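Local coordinates for protein 6-phosphogluconate dehydrogenase, NAD-binding (Geobacter metallireducens, PDB 3PEF) that binds NADP+ and, as a member of the beta-hydroxyacid dehydrogenase family, probably reduces succinic semialdehyde to gamma-hydroxybutyrate, at residues D145-M148 with P149-K153; G220-R224 with D225-A229. The protein carries 2 engineered substitutions. All coordinates share one frame; numbering follows the deposited sequence.

Interaction 1 (D145-M148 with P149-K153); sequences DEAM and PGFEK
Phe-151 packs back along helix 141-154 onto Ala-147, one turn earlier. Its CB sits 3.6 Å from Met-148 O, and CG and CD1 pass Ala-147 O. With CG anti to its own carbonyl carbon (chi1 -75°), the ring swings back toward the preceding turn, where CE1 comes 3.8 Å from Ala-147 CB and CZ lies a little farther from the same methyl. That methyl stands over one face of the ring, offset toward the rim, a CH-pi contact 25° off the ring normal. On the sheet side the ring also meets Ile-158, Leu-117 and Ala-119, so an alanine here would probably leave a gap against these strands and take away the ring face over which the Ala-147 methyl lies. In the backbone, Phe-151 N gives a nearly straight hydrogen bond to Ala-147 O (3.0 Å, 166°), and Gly-150 N adds a weak one to the same oxygen. Next along, Glu-152 N donates to Met-148 O at 2.8 Å, while the Glu-152 side chain crosses that of Met-148 at a slant, its OE2 4.0 Å from Met-148 CG. Pro-149 has no N-H for the turn before it; its CD instead rests 3.2 Å from Glu-146 O and presses tightly on Met-148 CB. The bonding pattern therefore shifts at the proline and the helix kinks there. Ala-147 O and Met-148 O carry the backbone across that kink, and on this crossover helix Ala-147, Met-148 and Phe-151 turn apolar side chains to Phe-62, Ile-158 and Leu-117 of the sheet.

Interaction 2 (G220-R224 with D225-A229); sequences GGLIR and DRNFA
A Schellman motif ends helix 214-224, and the chain turns out of it at Arg-226. This residue takes positive phi (56°), which brings two backbone amides back onto the last turn. Asn-227 N reaches Leu-222 O at 2.9 Å, and inside that bond Arg-226 N meets Ile-223 O at 2.8 Å, coming from above the carbonyl plane. The weak bond from Arg-226 NE to Ile-223 O brings the side chain to the same oxygen, and beyond it NH2 goes on to a salt bridge with Glu-193. The turn before is closed by Asp-225 N on Gly-221 O, 3.0 Å apart. Beside it Arg-224 and Asp-225 lie alongside each other, pointing the same way. Arg-224 is bent at chi3 (50°), which turns its guanidinium back toward its neighbour's carboxylate. NE binds Asp-225 OD1 at 3.2 Å, in the guanidinium plane but from above the carboxylate plane; the two flat groups are turned 57° apart, and NH2 adds only weak bonds to both oxygens. NH1 serves a second acid, Asp-200, while Gly-221 O lies over one guanidinium face. On the other flank Leu-222 runs side by side with Asn-227, its CD2 3.7 Å from ND2, and Asn-227 OD1 accepts from Ala-229 N at 3.1 Å, forming an Asx turn. Ile-223 CG1 approaches Phe-228 CE1 at 4.1 Å, and the Ile-223 side chain also packs on Phe-185 and Leu-189 of helix 166-194. Thus the carbonyls of Gly-221, Leu-222 and Ile-223 are met by the amides of Asp-225, Asn-227 and Arg-226, and the charge of Arg-224, divided between Asp-225 and Asp-200, is probably well balanced at the helix end.

How the interactions relate
From the N terminus the chain first builds the nucleotide-binding domain, where interaction 1 lies within helix 141-154, the helix that in the chain joins strands 133-139 and 157-160. No loop is closed there; successive turns of one helix meet. The chain then runs through the long helix 166-194 and helix 199-208 before reaching interaction 2, which ends helix 214-224 and shapes the start of the loop leading to helix 234-251. The two are in series, neither nested nor crossed, with nearest atoms about 22 Å apart. The first lies on a helix whose apolar side chains pack on the Rossmann-type sheet; the second joins the end of helix 214-224 to helices 166-194 and 199-208 of the C-terminal helical region.

Interaction 1 (D145-M148 with P149-K153)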
loop_
_atom_site.group_PDB
_atom_site.type_symbol
_atom_site.label_atom_id
_atom_site.label_comp_id
_atom_site.label_asym_id
_atom_site.label_seq_id
_atom_site.Cartn_x
_atom_site.Cartn_y
_atom_site.Cartn_z
ATOM N N ASP A 145 33.045 -11.143 24.520
ATOM C CA ASP A 145 33.810 -12.335 24.850
ATOM C C ASP A 145 33.450 -12.831 26.259
ATOM O O ASP A 145 33.339 -14.036 26.507
ATOM C CB ASP A 145 35.317 -12.067 24.702
ATOM C CG ASP A 145 35.749 -11.923 23.241
ATOM O OD1 ASP A 145 35.203 -12.651 22.379
ATOM O OD2 ASP A 145 36.639 -11.090 22.950
ATOM N N GLU A 146 33.233 -11.892 27.170
ATOM C CA GLU A 146 32.865 -12.239 28.535
ATOM C C GLU A 146 31.473 -12.872 28.638
ATOM O O GLU A 146 31.257 -13.755 29.459
ATOM C CB GLU A 146 32.975 -11.020 29.454
ATOM C CG GLU A 146 32.775 -11.352 30.914
ATOM C CD GLU A 146 33.122 -10.193 31.828
ATOM O OE1 GLU A 146 32.698 -10.222 33.006
ATOM O OE2 GLU A 146 33.820 -9.260 31.371
ATOM N N ALA A 147 30.534 -12.430 27.807
ATOM C CA ALA A 147 29.176 -12.955 27.871
ATOM C C ALA A 147 29.028 -14.271 27.107
ATOM O O ALA A 147 28.039 -14.984 27.261
ATOM C CB ALA A 147 28.175 -11.921 27.356
ATOM N N MET A 148 30.020 -14.594 26.287
ATOM C CA MET A 148 29.940 -15.767 25.418
ATOM C C MET A 148 29.478 -17.058 26.105
ATOM O O MET A 148 28.694 -17.806 25.540
ATOM C CB MET A 148 31.275 -16.003 24.699
ATOM C CG MET A 148 31.175 -17.008 23.555
ATOM S SD MET A 148 29.956 -16.526 22.305
ATOM C CE MET A 148 30.798 -15.157 21.518
ATOM N N PRO A 149 29.966 -17.335 27.325
ATOM C CA PRO A 149 29.559 -18.601 27.950
ATOM C C PRO A 149 28.061 -18.638 28.193
ATOM O O PRO A 149 27.453 -19.711 28.178
ATOM C CB PRO A 149 30.304 -18.593 29.290
ATOM C CG PRO A 149 31.476 -17.715 29.063
ATOM C CD PRO A 149 30.993 -16.636 28.116
ATOM N N GLY A 150 27.479 -17.467 28.418
ATOM C CA GLY A 150 26.040 -17.340 28.562
ATOM C C GLY A 150 25.348 -17.431 27.212
ATOM O O GLY A 150 24.382 -18.178 27.055
ATOM N N PHE A 151 25.831 -16.664 26.236
ATOM C CA PHE A 151 25.264 -16.711 24.890
ATOM C C PHE A 151 25.205 -18.159 24.414
ATOM O O PHE A 151 24.282 -18.553 23.710
ATOM C CB PHE A 151 26.097 -15.905 23.882
ATOM C CG PHE A 151 25.945 -14.405 23.991
ATOM C CD1 PHE A 151 27.015 -13.576 23.681
ATOM C CD2 PHE A 151 24.743 -13.823 24.380
ATOM C CE1 PHE A 151 26.907 -12.199 23.757
ATOM C CE2 PHE A 151 24.626 -12.425 24.466
ATOM C CZ PHE A 151 25.714 -11.618 24.144
ATOM N N GLU A 152 26.206 -18.950 24.783
ATOM C CA GLU A 152 26.302 -20.319 24.279
ATOM C C GLU A 152 25.266 -21.261 24.872
ATOM O O GLU A 152 24.967 -22.308 24.301
ATOM C CB GLU A 152 27.711 -20.869 24.472
ATOM C CG GLU A 152 28.669 -20.359 23.407
ATOM C CD GLU A 152 30.055 -20.942 23.543
ATOM O OE1 GLU A 152 30.386 -21.440 24.642
ATOM O OE2 GLU A 152 30.811 -20.898 22.547
ATOM N N LYS A 153 24.709 -20.889 26.016
ATOM C CA LYS A 153 23.644 -21.687 26.590
ATOM C C LYS A 153 22.292 -21.213 26.073
ATOM O O LYS A 153 21.284 -21.892 26.249
ATOM C CB LYS A 153 23.689 -21.641 28.122
ATOM C CG LYS A 153 24.965 -22.252 28.709
ATOM C CD LYS A 153 25.103 -23.704 28.284
ATOM C CE LYS A 153 26.449 -24.003 27.618
ATOM N NZ LYS A 153 26.300 -24.926 26.447
#

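Interaction 2 (G220-R224 with D225-A229)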
loop_
_atom_site.group_PDB
_atom_site.type_symbol
_atom_site.label_atom_id
_atom_site.label_comp_id
_atom_site.label_asym_id
_atom_site.label_seq_id
_atom_site.Cartn_x
_atom_site.Cartn_y
_atom_site.Cartn_z
ATOM N N GLY A 220 1.525 -22.482 8.997
ATOM C CA GLY A 220 0.498 -22.946 8.084
ATOM C C GLY A 220 -0.360 -23.969 8.805
ATOM O O GLY A 220 -1.578 -23.935 8.728
ATOM N N GLY A 221 0.278 -24.862 9.542
ATOM C CA GLY A 221 -0.452 -25.918 10.220
ATOM C C GLY A 221 -1.313 -25.339 11.329
ATOM O O GLY A 221 -2.485 -25.690 11.461
ATOM N N LEU A 222 -0.732 -24.438 12.125
ATOM C CA LEU A 222 -1.455 -23.854 13.246
ATOM C C LEU A 222 -2.609 -23.027 12.730
ATOM O O LEU A 222 -3.689 -22.998 13.311
ATOM C CB LEU A 222 -0.523 -23.003 14.101
ATOM C CG LEU A 222 0.595 -23.801 14.758
ATOM C CD1 LEU A 222 1.605 -22.851 15.394
ATOM C CD2 LEU A 222 -0.004 -24.768 15.798
ATOM N N ILE A 223 -2.541 -22.230 11.581
ATOM C CA ILE A 223 -3.624 -21.525 10.925
ATOM C C ILE A 223 -4.743 -22.477 10.520
ATOM O O ILE A 223 -5.919 -22.266 10.838
ATOM C CB ILE A 223 -3.104 -20.768 9.689
ATOM C CG1 ILE A 223 -2.149 -19.649 10.112
ATOM C CG2 ILE A 223 -4.263 -20.207 8.879
ATOM C CD1 ILE A 223 -1.391 -19.027 8.961
ATOM N N ARG A 224 -4.285 -23.536 9.871
ATOM C CA ARG A 224 -5.282 -24.537 9.516
ATOM C C ARG A 224 -6.078 -24.998 10.739
ATOM O O ARG A 224 -7.285 -25.201 10.653
ATOM C CB ARG A 224 -4.607 -25.743 8.864
ATOM C CG ARG A 224 -5.583 -26.790 8.356
ATOM C CD ARG A 224 -4.901 -28.128 8.224
ATOM N NE ARG A 224 -4.188 -28.448 9.457
ATOM C CZ ARG A 224 -2.896 -28.761 9.522
ATOM N NH1 ARG A 224 -2.165 -28.815 8.411
ATOM N NH2 ARG A 224 -2.337 -29.028 10.699
ATOM N N ASP A 225 -5.395 -25.154 11.872
ATOM C CA ASP A 225 -6.029 -25.588 13.127
ATOM C C ASP A 225 -6.645 -24.429 13.924
ATOM O O ASP A 225 -7.263 -24.639 14.973
ATOM C CB ASP A 225 -5.004 -26.317 14.004
ATOM C CG ASP A 225 -4.510 -27.606 13.377
ATOM O OD1 ASP A 225 -5.212 -28.133 12.480
ATOM O OD2 ASP A 225 -3.422 -28.088 13.779
ATOM N N ARG A 226 -6.471 -23.209 13.433
ATOM C CA ARG A 226 -6.967 -22.038 14.139
ATOM C C ARG A 226 -6.408 -21.982 15.566
ATOM O O ARG A 226 -7.084 -21.550 16.498
ATOM C CB ARG A 226 -8.504 -22.037 14.164
ATOM C CG ARG A 226 -9.170 -22.041 12.780
ATOM C CD ARG A 226 -9.204 -20.652 12.133
ATOM N NE ARG A 226 -8.779 -20.695 10.732
ATOM C CZ ARG A 226 -9.583 -20.940 9.699
ATOM N NH1 ARG A 226 -10.874 -21.164 9.891
ATOM N NH2 ARG A 226 -9.097 -20.967 8.469
ATOM N N ASN A 227 -5.167 -22.422 15.732
ATOM C CA ASN A 227 -4.461 -22.298 17.008
ATOM C C ASN A 227 -3.498 -21.106 16.929
ATOM O O ASN A 227 -2.530 -21.122 16.163
ATOM C CB ASN A 227 -3.710 -23.601 17.317
ATOM C CG ASN A 227 -2.821 -23.497 18.547
ATOM O OD1 ASN A 227 -2.801 -22.479 19.242
ATOM N ND2 ASN A 227 -2.082 -24.559 18.822
ATOM N N PHE A 228 -3.770 -20.067 17.709
ATOM C CA PHE A 228 -2.970 -18.848 17.642
ATOM C C PHE A 228 -2.349 -18.520 18.993
ATOM O O PHE A 228 -2.137 -17.350 19.326
ATOM C CB PHE A 228 -3.828 -17.682 17.142
ATOM C CG PHE A 228 -4.361 -17.887 15.753
ATOM C CD1 PHE A 228 -3.521 -17.766 14.653
ATOM C CD2 PHE A 228 -5.692 -18.216 15.549
ATOM C CE1 PHE A 228 -3.998 -17.961 13.378
ATOM C CE2 PHE A 228 -6.178 -18.419 14.277
ATOM C CZ PHE A 228 -5.330 -18.284 13.185
ATOM N N ALA A 229 -2.080 -19.557 19.786
ATOM C CA ALA A 229 -1.393 -19.353 21.062
ATOM C C ALA A 229 -0.081 -18.626 20.772
ATOM O O ALA A 229 0.627 -18.975 19.819
ATOM C CB ALA A 229 -1.132 -20.686 21.764
#